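Local coordinates for protein beta-lactamase (Sphaerobacter thermophilus, PDB 4EWF) that probably hydrolyses beta-lactams to substituted beta-amino acids, as a member of the class A beta-lactamase family, at residues 51-56 / 216-220; 141-146 / 158-163; 192-198 / 212-217; 199-204 / 253-258. All blocks are in the same frame, centred on the assembly; numbering follows the deposited sequence. Where two conformers were deposited one is given.

Interaction 1. Residues 51-56 / 216-220. With SO4 (sulfate ion), chain E.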
loop_
_atom_site.group_PDB
_atom_site.type_symbol
_atom_site.label_atom_id
_atom_site.label_comp_id
_atom_site.label_asym_id
_atom_site.label_seq_id
_atom_site.Cartn_x
_atom_site.Cartn_y
_atom_site.Cartn_z
ATOM N N ALA A 51 -2.471 6.116 6.473
ATOM C CA ALA A 51 -1.961 7.080 5.505
ATOM C C ALA A 51 -2.413 6.641 4.106
ATOM O O ALA A 51 -3.523 6.124 3.923
ATOM C CB ALA A 51 -0.432 7.168 5.585
ATOM N N SER A 52 -1.543 6.794 3.120
ATOM C CA SER A 52 -1.914 6.479 1.744
ATOM C C SER A 52 -2.092 4.995 1.387
ATOM O O SER A 52 -2.471 4.695 0.260
ATOM C CB SER A 52 -0.899 7.106 0.782
ATOM O OG SER A 52 -1.052 8.508 0.791
ATOM N N THR A 53 -1.815 4.069 2.307
ATOM C CA THR A 53 -1.932 2.656 1.942
ATOM C C THR A 53 -3.388 2.314 1.660
ATOM O O THR A 53 -3.681 1.374 0.933
ATOM C CB THR A 53 -1.389 1.695 3.021
ATOM O OG1 THR A 53 -2.167 1.819 4.222
ATOM C CG2 THR A 53 0.068 1.989 3.310
ATOM N N VAL A 54 -4.300 3.113 2.204
ATOM C CA VAL A 54 -5.732 2.864 2.013
ATOM C C VAL A 54 -6.166 3.080 0.552
ATOM O O VAL A 54 -7.292 2.764 0.161
ATOM C CB VAL A 54 -6.583 3.723 3.000
ATOM C CG1 VAL A 54 -6.568 5.186 2.597
ATOM C CG2 VAL A 54 -8.017 3.158 3.121
ATOM N N LYS A 55 -5.264 3.600 -0.266
ATOM C CA LYS A 55 -5.566 3.723 -1.682
ATOM C C LYS A 55 -5.638 2.358 -2.375
ATOM O O LYS A 55 -6.135 2.253 -3.495
ATOM C CB LYS A 55 -4.572 4.675 -2.353
ATOM C CG LYS A 55 -4.678 6.070 -1.744
ATOM C CD LYS A 55 -3.612 7.049 -2.257
ATOM C CE LYS A 55 -3.747 8.380 -1.511
ATOM N NZ LYS A 55 -2.797 9.404 -2.041
ATOM N N ILE A 56 -5.179 1.307 -1.694
ATOM C CA ILE A 56 -5.277 -0.036 -2.255
ATOM C C ILE A 56 -6.727 -0.505 -2.319
ATOM O O ILE A 56 -7.238 -0.790 -3.392
ATOM C CB ILE A 56 -4.403 -1.054 -1.486
ATOM C CG1 ILE A 56 -2.914 -0.805 -1.775
ATOM C CG2 ILE A 56 -4.798 -2.503 -1.857
ATOM C CD1 ILE A 56 -1.976 -1.623 -0.858
ATOM N N LYS A 216 2.182 -0.008 -2.377
ATOM C CA LYS A 216 1.627 1.308 -2.109
ATOM C C LYS A 216 2.244 1.781 -0.808
ATOM O O LYS A 216 2.078 1.152 0.248
ATOM C CB LYS A 216 0.101 1.296 -1.965
ATOM C CG LYS A 216 -0.475 2.713 -1.707
ATOM C CD LYS A 216 -0.290 3.578 -2.961
ATOM C CE LYS A 216 -0.552 5.071 -2.686
ATOM N NZ LYS A 216 0.597 5.747 -1.998
ATOM N N THR A 217 2.962 2.890 -0.900
ATOM C CA THR A 217 3.552 3.536 0.258
ATOM C C THR A 217 2.514 4.380 0.980
ATOM O O THR A 217 1.443 4.683 0.438
ATOM C CB THR A 217 4.640 4.513 -0.196
ATOM O OG1 THR A 217 4.087 5.362 -1.216
ATOM C CG2 THR A 217 5.848 3.758 -0.758
ATOM N N GLY A 218 2.858 4.782 2.194
ATOM C CA GLY A 218 2.073 5.733 2.952
ATOM C C GLY A 218 2.971 6.543 3.870
ATOM O O GLY A 218 3.843 5.991 4.554
ATOM N N SER A 219 2.755 7.855 3.898
ATOM C CA SER A 219 3.593 8.747 4.690
ATOM C C SER A 219 2.765 9.895 5.241
ATOM O O SER A 219 1.971 10.484 4.520
ATOM C CB SER A 219 4.709 9.343 3.826
ATOM O OG SER A 219 5.327 8.349 3.021
ATOM N N LEU A 220 2.976 10.195 6.518
ATOM C CA LEU A 220 2.430 11.364 7.195
ATOM C C LEU A 220 3.514 11.728 8.186
ATOM O O LEU A 220 4.437 10.947 8.390
ATOM C CB LEU A 220 1.174 10.974 7.982
ATOM C CG LEU A 220 -0.248 11.286 7.507
ATOM C CD1 LEU A 220 -0.325 11.677 6.058
ATOM C CD2 LEU A 220 -1.172 10.123 7.832
HETATM S S SO4 E . 3.151 8.572 0.124
HETATM O O1 SO4 E . 2.084 8.803 1.108
HETATM O O2 SO4 E . 2.664 7.594 -0.856
HETATM O O3 SO4 E . 3.495 9.829 -0.551
HETATM O O4 SO4 E . 4.354 8.047 0.780
HETATM O O HOH W 1 -0.349 9.583 3.338
#

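Interaction 2. Residues 141-146 / 158-163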
loop_
_atom_site.group_PDB
_atom_site.type_symbol
_atom_site.label_atom_id
_atom_site.label_comp_id
_atom_site.label_asym_id
_atom_site.label_seq_id
_atom_site.Cartn_x
_atom_site.Cartn_y
_atom_site.Cartn_z
ATOM N N ASP A 141 -10.261 -4.656 10.872
ATOM C CA ASP A 141 -9.818 -3.509 11.678
ATOM C C ASP A 141 -9.370 -2.312 10.847
ATOM O O ASP A 141 -8.668 -1.431 11.342
ATOM C CB ASP A 141 -8.667 -3.944 12.587
ATOM C CG ASP A 141 -9.084 -5.031 13.554
ATOM O OD1 ASP A 141 -10.021 -4.779 14.347
ATOM O OD2 ASP A 141 -8.492 -6.134 13.500
ATOM N N SER A 142 -9.755 -2.297 9.576
ATOM C CA SER A 142 -9.344 -1.228 8.681
ATOM C C SER A 142 -10.556 -0.474 8.128
ATOM O O SER A 142 -11.665 -1.002 8.114
ATOM C CB SER A 142 -8.526 -1.803 7.526
ATOM O OG SER A 142 -7.365 -2.456 8.020
ATOM N N ASN A 143 -10.338 0.743 7.630
ATOM C CA ASN A 143 -11.465 1.524 7.123
ATOM C C ASN A 143 -10.988 2.692 6.266
ATOM O O ASN A 143 -9.824 3.107 6.350
ATOM C CB ASN A 143 -12.283 2.073 8.299
ATOM C CG ASN A 143 -11.511 3.137 9.097
ATOM O OD1 ASN A 143 -10.518 2.829 9.755
ATOM N ND2 ASN A 143 -11.954 4.399 9.010
ATOM N N LEU A 144 -11.897 3.208 5.445
ATOM C CA LEU A 144 -11.722 4.508 4.815
ATOM C C LEU A 144 -12.895 5.385 5.248
ATOM O O LEU A 144 -14.047 5.102 4.923
ATOM C CB LEU A 144 -11.702 4.377 3.287
ATOM C CG LEU A 144 -11.683 5.724 2.558
ATOM C CD1 LEU A 144 -10.369 6.420 2.834
ATOM C CD2 LEU A 144 -11.882 5.538 1.065
ATOM N N SER A 145 -12.610 6.436 6.008
ATOM C CA SER A 145 -13.661 7.288 6.543
ATOM C C SER A 145 -13.332 8.756 6.314
ATOM O O SER A 145 -14.147 9.626 6.585
ATOM C CB SER A 145 -13.866 7.010 8.040
ATOM O OG SER A 145 -14.304 5.666 8.247
ATOM N N ARG A 146 -12.138 9.024 5.785
ATOM C CA ARG A 146 -11.619 10.393 5.666
ATOM C C ARG A 146 -10.895 10.605 4.325
ATOM O O ARG A 146 -9.986 9.837 3.983
ATOM C CB ARG A 146 -10.671 10.662 6.846
ATOM C CG ARG A 146 -9.889 11.978 6.839
ATOM C CD ARG A 146 -8.977 12.031 8.075
ATOM N NE ARG A 146 -7.833 12.935 7.943
ATOM C CZ ARG A 146 -7.803 14.170 8.424
ATOM N NH1 ARG A 146 -8.860 14.657 9.061
ATOM N NH2 ARG A 146 -6.720 14.921 8.265
ATOM N N PRO A 158 -12.412 11.593 12.476
ATOM C CA PRO A 158 -12.336 10.219 11.965
ATOM C C PRO A 158 -11.025 9.964 11.234
ATOM O O PRO A 158 -10.648 10.736 10.366
ATOM C CB PRO A 158 -13.496 10.152 10.967
ATOM C CG PRO A 158 -14.462 11.186 11.441
ATOM C CD PRO A 158 -13.629 12.291 12.018
ATOM N N GLU A 159 -10.338 8.884 11.583
ATOM C CA GLU A 159 -9.082 8.550 10.948
ATOM C C GLU A 159 -9.258 7.274 10.137
ATOM O O GLU A 159 -10.198 6.495 10.380
ATOM C CB GLU A 159 -7.986 8.375 12.023
ATOM C CG GLU A 159 -6.586 8.028 11.490
ATOM C CD GLU A 159 -6.013 9.089 10.548
ATOM O OE1 GLU A 159 -6.372 9.084 9.349
ATOM O OE2 GLU A 159 -5.192 9.916 11.008
ATOM N N ASN A 160 -8.373 7.082 9.160
ATOM C CA ASN A 160 -8.302 5.848 8.391
ATOM C C ASN A 160 -7.280 4.918 9.054
ATOM O O ASN A 160 -6.078 5.190 9.016
ATOM C CB ASN A 160 -7.858 6.126 6.950
ATOM C CG ASN A 160 -8.777 7.090 6.229
ATOM O OD1 ASN A 160 -9.985 7.092 6.447
ATOM N ND2 ASN A 160 -8.203 7.934 5.383
ATOM N N TRP A 161 -7.763 3.832 9.651
ATOM C CA TRP A 161 -6.924 2.904 10.416
ATOM C C TRP A 161 -6.564 1.687 9.576
ATOM O O TRP A 161 -7.311 1.292 8.692
ATOM C CB TRP A 161 -7.645 2.461 11.712
ATOM C CG TRP A 161 -7.944 3.625 12.621
ATOM C CD1 TRP A 161 -9.173 4.177 12.884
ATOM C CD2 TRP A 161 -6.986 4.415 13.345
ATOM N NE1 TRP A 161 -9.036 5.252 13.734
ATOM C CE2 TRP A 161 -7.705 5.420 14.033
ATOM C CE3 TRP A 161 -5.588 4.368 13.477
ATOM C CZ2 TRP A 161 -7.077 6.372 14.857
ATOM C CZ3 TRP A 161 -4.956 5.313 14.289
ATOM C CH2 TRP A 161 -5.708 6.302 14.975
ATOM N N ALA A 162 -5.403 1.101 9.855
ATOM C CA ALA A 162 -4.972 -0.123 9.203
ATOM C C ALA A 162 -4.340 -1.058 10.224
ATOM O O ALA A 162 -3.872 -0.611 11.274
ATOM C CB ALA A 162 -3.943 0.203 8.138
ATOM N N THR A 163 -4.290 -2.348 9.901
ATOM C CA THR A 163 -3.375 -3.241 10.606
ATOM C C THR A 163 -2.528 -3.941 9.567
ATOM O O THR A 163 -2.963 -4.127 8.441
ATOM C CB THR A 163 -4.088 -4.316 11.474
ATOM O OG1 THR A 163 -4.749 -5.252 10.623
ATOM C CG2 THR A 163 -5.100 -3.678 12.404
HETATM O O HOH W 2 -6.273 -6.925 12.085
HETATM O O HOH W 3 -7.481 1.527 6.019
#

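Interaction 3. Residues 192-198 / 212-217. With SO4 (sulfate ion), chain E.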
loop_
_atom_site.group_PDB
_atom_site.type_symbol
_atom_site.label_atom_id
_atom_site.label_comp_id
_atom_site.label_asym_id
_atom_site.label_seq_id
_atom_site.Cartn_x
_atom_site.Cartn_y
_atom_site.Cartn_z
ATOM N N LEU A 192 0.399 -1.397 -9.100
ATOM C CA LEU A 192 1.318 -1.391 -7.959
ATOM C C LEU A 192 2.777 -1.439 -8.410
ATOM O O LEU A 192 3.647 -0.858 -7.765
ATOM C CB LEU A 192 1.010 -2.541 -6.988
ATOM C CG LEU A 192 -0.325 -2.361 -6.265
ATOM C CD1 LEU A 192 -0.724 -3.635 -5.546
ATOM C CD2 LEU A 192 -0.250 -1.172 -5.283
ATOM N N GLU A 193 3.038 -2.093 -9.534
ATOM C CA GLU A 193 4.396 -2.154 -10.068
ATOM C C GLU A 193 4.882 -0.769 -10.516
ATOM O O GLU A 193 6.079 -0.542 -10.685
ATOM C CB GLU A 193 4.493 -3.167 -11.217
ATOM C CG GLU A 193 4.309 -4.618 -10.756
ATOM C CD GLU A 193 4.268 -5.635 -11.902
ATOM O OE1 GLU A 193 4.916 -5.402 -12.945
ATOM O OE2 GLU A 193 3.592 -6.679 -11.743
ATOM N N LYS A 194 3.953 0.160 -10.695
ATOM C CA LYS A 194 4.326 1.500 -11.150
ATOM C C LYS A 194 4.674 2.457 -9.994
ATOM O O LYS A 194 4.969 3.633 -10.213
ATOM C CB LYS A 194 3.243 2.054 -12.084
ATOM C CG LYS A 194 3.208 1.256 -13.397
ATOM C CD LYS A 194 2.387 1.919 -14.461
ATOM C CE LYS A 194 2.505 1.155 -15.772
ATOM N NZ LYS A 194 2.143 -0.278 -15.587
ATOM N N GLN A 195 4.642 1.934 -8.767
ATOM C CA GLN A 195 5.114 2.646 -7.572
ATOM C C GLN A 195 6.418 3.405 -7.855
ATOM O O GLN A 195 7.392 2.818 -8.322
ATOM C CB GLN A 195 5.332 1.634 -6.436
ATOM C CG GLN A 195 5.946 2.197 -5.160
ATOM C CD GLN A 195 5.199 3.405 -4.641
ATOM O OE1 GLN A 195 5.748 4.493 -4.584
ATOM N NE2 GLN A 195 3.942 3.213 -4.252
ATOM N N GLN A 196 6.445 4.707 -7.586
ATOM C CA GLN A 196 7.623 5.496 -7.953
ATOM C C GLN A 196 8.682 5.643 -6.856
ATOM O O GLN A 196 9.783 6.120 -7.129
ATOM C CB GLN A 196 7.217 6.871 -8.492
ATOM C CG GLN A 196 6.448 6.765 -9.795
ATOM C CD GLN A 196 6.468 8.053 -10.594
ATOM O OE1 GLN A 196 6.987 9.081 -10.138
ATOM N NE2 GLN A 196 5.911 8.003 -11.803
ATOM N N ASN A 197 8.350 5.255 -5.627
ATOM C CA ASN A 197 9.311 5.335 -4.529
ATOM C C ASN A 197 9.919 3.963 -4.213
ATOM O O ASN A 197 9.273 3.143 -3.556
ATOM C CB ASN A 197 8.630 5.894 -3.280
ATOM C CG ASN A 197 9.591 6.026 -2.105
ATOM O OD1 ASN A 197 10.783 5.798 -2.253
ATOM N ND2 ASN A 197 9.071 6.406 -0.942
ATOM N N PRO A 198 11.155 3.714 -4.674
ATOM C CA PRO A 198 11.809 2.410 -4.482
ATOM C C PRO A 198 12.577 2.266 -3.166
ATOM O O PRO A 198 13.348 1.312 -3.034
ATOM C CB PRO A 198 12.827 2.385 -5.622
ATOM C CG PRO A 198 13.265 3.808 -5.723
ATOM C CD PRO A 198 11.999 4.629 -5.468
ATOM N N ARG A 212 9.710 -9.162 -10.215
ATOM C CA ARG A 212 8.829 -7.989 -10.183
ATOM C C ARG A 212 8.516 -7.593 -8.739
ATOM O O ARG A 212 8.592 -8.423 -7.820
ATOM C CB ARG A 212 7.511 -8.256 -10.934
ATOM C CG ARG A 212 7.485 -9.549 -11.740
ATOM C CD ARG A 212 6.195 -9.703 -12.530
ATOM N NE ARG A 212 6.073 -8.678 -13.562
ATOM C CZ ARG A 212 6.635 -8.749 -14.768
ATOM N NH1 ARG A 212 6.464 -7.759 -15.638
ATOM N NH2 ARG A 212 7.372 -9.804 -15.107
ATOM N N TRP A 213 8.159 -6.330 -8.541
ATOM C CA TRP A 213 7.665 -5.882 -7.241
ATOM C C TRP A 213 6.693 -4.726 -7.443
ATOM O O TRP A 213 6.727 -4.031 -8.464
ATOM C CB TRP A 213 8.814 -5.480 -6.307
ATOM C CG TRP A 213 9.450 -4.163 -6.657
ATOM C CD1 TRP A 213 10.433 -3.937 -7.587
ATOM C CD2 TRP A 213 9.152 -2.892 -6.066
ATOM N NE1 TRP A 213 10.757 -2.593 -7.613
ATOM C CE2 TRP A 213 9.978 -1.931 -6.696
ATOM C CE3 TRP A 213 8.250 -2.470 -5.078
ATOM C CZ2 TRP A 213 9.929 -0.573 -6.362
ATOM C CZ3 TRP A 213 8.201 -1.123 -4.745
ATOM C CH2 TRP A 213 9.038 -0.187 -5.385
ATOM N N GLY A 214 5.805 -4.546 -6.482
ATOM C CA GLY A 214 4.885 -3.423 -6.511
ATOM C C GLY A 214 4.507 -3.122 -5.086
ATOM O O GLY A 214 4.584 -4.000 -4.221
ATOM N N SER A 215 4.085 -1.895 -4.824
ATOM C CA SER A 215 3.669 -1.559 -3.476
ATOM C C SER A 215 2.886 -0.254 -3.475
ATOM O O SER A 215 2.898 0.494 -4.458
ATOM C CB SER A 215 4.887 -1.432 -2.558
ATOM O OG SER A 215 5.446 -0.124 -2.618
ATOM N N LYS A 216 2.182 -0.008 -2.377
ATOM C CA LYS A 216 1.627 1.308 -2.109
ATOM C C LYS A 216 2.244 1.781 -0.808
ATOM O O LYS A 216 2.078 1.152 0.248
ATOM C CB LYS A 216 0.101 1.296 -1.965
ATOM C CG LYS A 216 -0.475 2.713 -1.707
ATOM C CD LYS A 216 -0.290 3.578 -2.961
ATOM C CE LYS A 216 -0.552 5.071 -2.686
ATOM N NZ LYS A 216 0.597 5.747 -1.998
ATOM N N THR A 217 2.962 2.890 -0.900
ATOM C CA THR A 217 3.552 3.536 0.258
ATOM C C THR A 217 2.514 4.380 0.980
ATOM O O THR A 217 1.443 4.683 0.438
ATOM C CB THR A 217 4.640 4.513 -0.196
ATOM O OG1 THR A 217 4.087 5.362 -1.216
ATOM C CG2 THR A 217 5.848 3.758 -0.758
HETATM S S SO4 E . 3.151 8.572 0.124
HETATM O O1 SO4 E . 2.084 8.803 1.108
HETATM O O2 SO4 E . 2.664 7.594 -0.856
HETATM O O3 SO4 E . 3.495 9.829 -0.551
HETATM O O4 SO4 E . 4.354 8.047 0.780
HETATM O O HOH W 4 8.227 -2.140 -9.702
HETATM O O HOH W 5 2.507 5.964 -4.018
HETATM O O HOH W 6 5.064 7.046 -4.032
HETATM O O HOH W 7 6.326 7.701 -1.069
#

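Interaction 4. Residues 199-204 / 253-258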
loop_
_atom_site.group_PDB
_atom_site.type_symbol
_atom_site.label_atom_id
_atom_site.label_comp_id
_atom_site.label_asym_id
_atom_site.label_seq_id
_atom_site.Cartn_x
_atom_site.Cartn_y
_atom_site.Cartn_z
ATOM N N ARG A 199 12.377 3.171 -2.213
ATOM C CA ARG A 199 13.258 3.246 -1.051
ATOM C C ARG A 199 12.787 2.380 0.118
ATOM O O ARG A 199 13.480 2.272 1.135
ATOM C CB ARG A 199 13.383 4.701 -0.579
ATOM C CG ARG A 199 14.034 5.632 -1.601
ATOM C CD ARG A 199 13.946 7.075 -1.140
ATOM N NE ARG A 199 14.419 8.023 -2.157
ATOM C CZ ARG A 199 13.686 8.412 -3.197
ATOM N NH1 ARG A 199 12.464 7.911 -3.366
ATOM N NH2 ARG A 199 14.172 9.286 -4.070
ATOM N N ARG A 200 11.611 1.777 -0.009
ATOM C CA ARG A 200 11.080 0.989 1.109
ATOM C C ARG A 200 11.076 -0.504 0.754
ATOM O O ARG A 200 12.136 -1.133 0.706
ATOM C CB ARG A 200 9.712 1.527 1.555
ATOM C CG ARG A 200 9.765 3.049 1.819
ATOM C CD ARG A 200 8.445 3.674 2.252
ATOM N NE ARG A 200 8.532 5.135 2.181
ATOM C CZ ARG A 200 7.555 5.976 2.515
ATOM N NH1 ARG A 200 6.389 5.517 2.967
ATOM N NH2 ARG A 200 7.751 7.287 2.395
ATOM N N ILE A 201 9.906 -1.075 0.479
ATOM C CA ILE A 201 9.864 -2.474 0.054
ATOM C C ILE A 201 10.791 -2.666 -1.149
ATOM O O ILE A 201 11.503 -3.675 -1.265
ATOM C CB ILE A 201 8.428 -2.919 -0.298
ATOM C CG1 ILE A 201 7.619 -3.112 0.983
ATOM C CG2 ILE A 201 8.450 -4.197 -1.136
ATOM C CD1 ILE A 201 6.123 -3.261 0.761
ATOM N N GLY A 202 10.814 -1.680 -2.035
ATOM C CA GLY A 202 11.560 -1.855 -3.271
ATOM C C GLY A 202 13.077 -1.799 -3.153
ATOM O O GLY A 202 13.797 -2.116 -4.103
ATOM N N ARG A 203 13.583 -1.396 -1.998
ATOM C CA ARG A 203 14.990 -1.039 -1.931
ATOM C C ARG A 203 15.960 -2.174 -2.257
ATOM O O ARG A 203 16.918 -2.009 -3.027
ATOM C CB ARG A 203 15.336 -0.428 -0.583
ATOM C CG ARG A 203 16.778 0.033 -0.564
ATOM C CD ARG A 203 17.068 0.857 0.656
ATOM N NE ARG A 203 18.504 0.919 0.902
ATOM C CZ ARG A 203 19.049 1.597 1.904
ATOM N NH1 ARG A 203 20.372 1.594 2.062
ATOM N NH2 ARG A 203 18.264 2.275 2.748
ATOM N N TYR A 204 15.715 -3.342 -1.691
ATOM C CA TYR A 204 16.642 -4.440 -1.900
ATOM C C TYR A 204 16.062 -5.522 -2.812
ATOM O O TYR A 204 16.429 -6.697 -2.716
ATOM C CB TYR A 204 17.081 -5.004 -0.546
ATOM C CG TYR A 204 17.864 -4.007 0.286
ATOM C CD1 TYR A 204 19.180 -3.705 -0.019
ATOM C CD2 TYR A 204 17.281 -3.365 1.373
ATOM C CE1 TYR A 204 19.897 -2.789 0.730
ATOM C CE2 TYR A 204 17.991 -2.457 2.124
ATOM C CZ TYR A 204 19.294 -2.176 1.800
ATOM O OH TYR A 204 19.997 -1.273 2.553
ATOM N N GLU A 253 12.020 4.846 6.194
ATOM C CA GLU A 253 12.300 4.174 4.932
ATOM C C GLU A 253 13.385 3.110 5.101
ATOM O O GLU A 253 13.234 1.993 4.612
ATOM C CB GLU A 253 12.639 5.178 3.827
ATOM C CG GLU A 253 11.457 6.159 3.590
ATOM C CD GLU A 253 11.566 6.952 2.295
ATOM O OE1 GLU A 253 12.639 7.564 2.043
ATOM O OE2 GLU A 253 10.566 6.959 1.533
ATOM N N GLN A 254 14.450 3.441 5.821
ATOM C CA GLN A 254 15.527 2.475 6.048
ATOM C C GLN A 254 15.031 1.215 6.785
ATOM O O GLN A 254 15.432 0.091 6.466
ATOM C CB GLN A 254 16.673 3.137 6.822
ATOM C CG GLN A 254 17.825 2.203 7.149
ATOM C CD GLN A 254 19.145 2.735 6.632
ATOM O OE1 GLN A 254 19.562 2.422 5.512
ATOM N NE2 GLN A 254 19.806 3.565 7.441
ATOM N N ALA A 255 14.165 1.409 7.776
ATOM C CA ALA A 255 13.628 0.294 8.542
ATOM C C ALA A 255 12.839 -0.664 7.656
ATOM O O ALA A 255 13.020 -1.868 7.730
ATOM C CB ALA A 255 12.744 0.803 9.684
ATOM N N ILE A 256 11.949 -0.127 6.829
ATOM C CA ILE A 256 11.170 -0.977 5.946
ATOM C C ILE A 256 12.077 -1.720 4.962
ATOM O O ILE A 256 11.907 -2.914 4.752
ATOM C CB ILE A 256 10.072 -0.192 5.194
ATOM C CG1 ILE A 256 9.106 0.433 6.215
ATOM C CG2 ILE A 256 9.314 -1.131 4.256
ATOM C CD1 ILE A 256 8.079 1.417 5.640
ATOM N N GLY A 257 13.042 -1.022 4.371
ATOM C CA GLY A 257 13.991 -1.668 3.469
ATOM C C GLY A 257 14.754 -2.808 4.143
ATOM O O GLY A 257 14.907 -3.894 3.565
ATOM N N ASP A 258 15.223 -2.573 5.369
ATOM C CA ASP A 258 15.999 -3.587 6.118
ATOM C C ASP A 258 15.152 -4.797 6.518
ATOM O O ASP A 258 15.593 -5.949 6.473
ATOM C CB ASP A 258 16.616 -2.971 7.383
ATOM C CG ASP A 258 17.794 -2.044 7.078
ATOM O OD1 ASP A 258 18.350 -2.124 5.963
ATOM O OD2 ASP A 258 18.167 -1.241 7.960
HETATM O O HOH W 8 22.507 1.767 4.484
#

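Interaction 1. Residues 51-56 / 216-220
Ala51 sets its CB against the backbone of Gly218 and Ser219, and the end of Leu220 comes nearer, its CD2 3.8 Å from that CB. Ser52 comes next, its CB 3.4 Å from both Thr217 O and Lys216 NZ, which are bonded to each other. Its OG, turned beside its own backbone N (chi1 -70°), is hydrogen-bonded to Ser113; water 1 lies 2.9 Å from Ser52 OG and 2.8 Å from Ser219 O, bridging the two. Thr53 turns its methyl, CG2, to Lys216 O at 3.8 Å, while its OG1 turns back to Ala50. Lys55 runs extended to Ser113 and Asn115, with CD 3.7 Å from Lys216 CE. Ile56 slides past Lys216 in the opposite sense, its CG1 and CD1 against Lys216 CB. Bends at chi2 (68°) and chi4 (78°) bring Lys216 NZ to Thr217 O at 2.8 Å, and Ser113 binds it too. A sulfate, probably from the crystallisation liquor, accepts from Thr217 OG1 at 2.7 Å. Ser52 and Lys55 match the SxxK motif of serine beta-lactamases, Lys216 to Gly218 the KTG motif, consistent with the active site. No direct hydrogen bond joins the segments: the start of helix 55-67 and the residues before it pack on edge strand 212-220 and reach its neighbour in the sheet, strand 223-232, through Ala51, Thr53 and Ile56, with helix 164-175 touching Thr53 and Val54.

Interaction 2. Residues 141-146 / 158-163
Asn160 reaches over to residues 144-146 and uses its whole amide there. Its OD1 accepts from Ser145 N at 2.7 Å and from Arg146 N at 3.0 Å, the latter on a lone pair in the carbonyl plane. The other half, ND2, donates to Arg146 O at 3.0 Å, almost straight (175°) and within the amide plane, so three bonds fix the rotation of the group. Leu144 lies alongside, its CD1 against this amide. Asn143 answers from the opposite segment. With CG between its backbone N and carbonyl carbon (chi1 68°), its amide turns onto the edge of residues 159-161: OD1 takes Trp161 N at 2.9 Å from above the carbonyl plane, and ND2 gives one hydrogen to Glu159 O at 3.1 Å and the other to Ser145 OG. Backbone adds Asn143 N to Trp161 O, and water 3 donates to that oxygen and to Asn143 O. In one of its two conformers Arg146 extends past Pro158 O, a buried oxygen with no polar partner in the model, and its guanidinium goes on to Glu157 and Arg151; the second conformer makes this less certain. Strand 161-162 pairs with 48-49 on its other edge, just ahead of Ser52. Two asparagine amides thus replace much of the regular backbone pairing between two irregular, roughly antiparallel chains, joining them through directional polar bonds more than through apolar packing.

Interaction 3. Residues 192-198 / 212-217
Gln195 packs its chain tightly onto Ser215, with CB and CG over the carbonyl and hydroxyl. The bend at chi2 (52°) carries NE2 to Ser215 O at 2.9 Å; the bond is nearly straight and in the amide plane, though it meets the carbonyl from above its plane. OE1 is held as well, accepting Asn197 N on a lone pair, so the amide has bonds at both ends. Beside it the backbones close up at Gly214, where Leu192 O takes Ser215 N at 3.1 Å and, from the opposite face of its plane, Gln195 N, which closes a type I turn. Leu192 CD2 rests on the Ser215 carbonyl. Trp213 turns its CH2 corner toward the loop, 3.8 Å from Asn197 O, with Pro198 CA also beside it. The outer end is looser: Glu193 OE1 stands 3.5 Å from Arg212 NE at the guanidinium edge, a long salt bridge with the planes 55° apart, and water 4 bridges Glu193 O and Trp213 O. Waters also fill in near Thr217: water 5 links Gln195 NE2 to Lys216 NZ, and water 7 takes a hydrogen from Asn197 ND2 and gives one to the sulfate. Here the loop after helix 182-192 flanks edge strand 212-220 of the five-stranded sheet, beside the KTG segment bordering the probable active site of the serine beta-lactamase fold.

Interaction 4. Residues 199-204 / 253-258
The type I turn Arg200 to Arg203 lies against helix 253-258 with the CA atoms of Arg200 and Gly257 4.6 Å apart, and Arg200 O meets Gly257 CA in a CA-H...O contact. In this alpha/beta sandwich of the beta-lactamase fold, the contact fastens the loop before strand 212-220 to helix 249-266. Arg200 and Glu253 form the salt bridge: NE and NH2 grip one oxygen, OE2, side-on, with NE 2.8 Å away on the anti lone pair. That oxygen lies in the guanidinium plane, while the carboxylate is turned 70° from it. Asn197 also donates to OE2, NH2 of Arg200 also binds Ser219 OG and NH1 reaches Asn225 O, so Glu253 probably acts as a second-shell group that orients the arginine beside the sulfate pocket. Alongside, Ile256 CG2 packs on Arg200 CB at 3.8 Å and near Ile201 CG1. Arg203 runs extended (CG anti to the backbone N, chi1 -176°) and its NH2 donates to Gln254 OE1 at 3.1 Å, tilted from the guanidinium plane; water 8 binds both residues. Tyr204, whose ring also makes a cation-pi contact with Arg261, presents its edge to the helix, bringing CD2 to 3.3 Å from Gly257 O.

Interactions 1 and 3 share Lys216 and Thr217 of strand 212-220, their centres about 12 Å apart, and both touch the sulfate in the probable active-site pocket. Interaction 4 reaches this site through Arg200: its NH2 lies 2.7 Å from Ser219 OG, a probable hydrogen bond to interaction 1, and Asn197 ND2 lies 2.9 Å from Glu253 OE2, tying in interaction 3. Interaction 2 touches the SxxK segment at Val54, whose CG2 packs 3.7 Å from Asn143 O. It stays remote from interaction 4, with centres about 24 Å apart on opposite sides of the chain's centre.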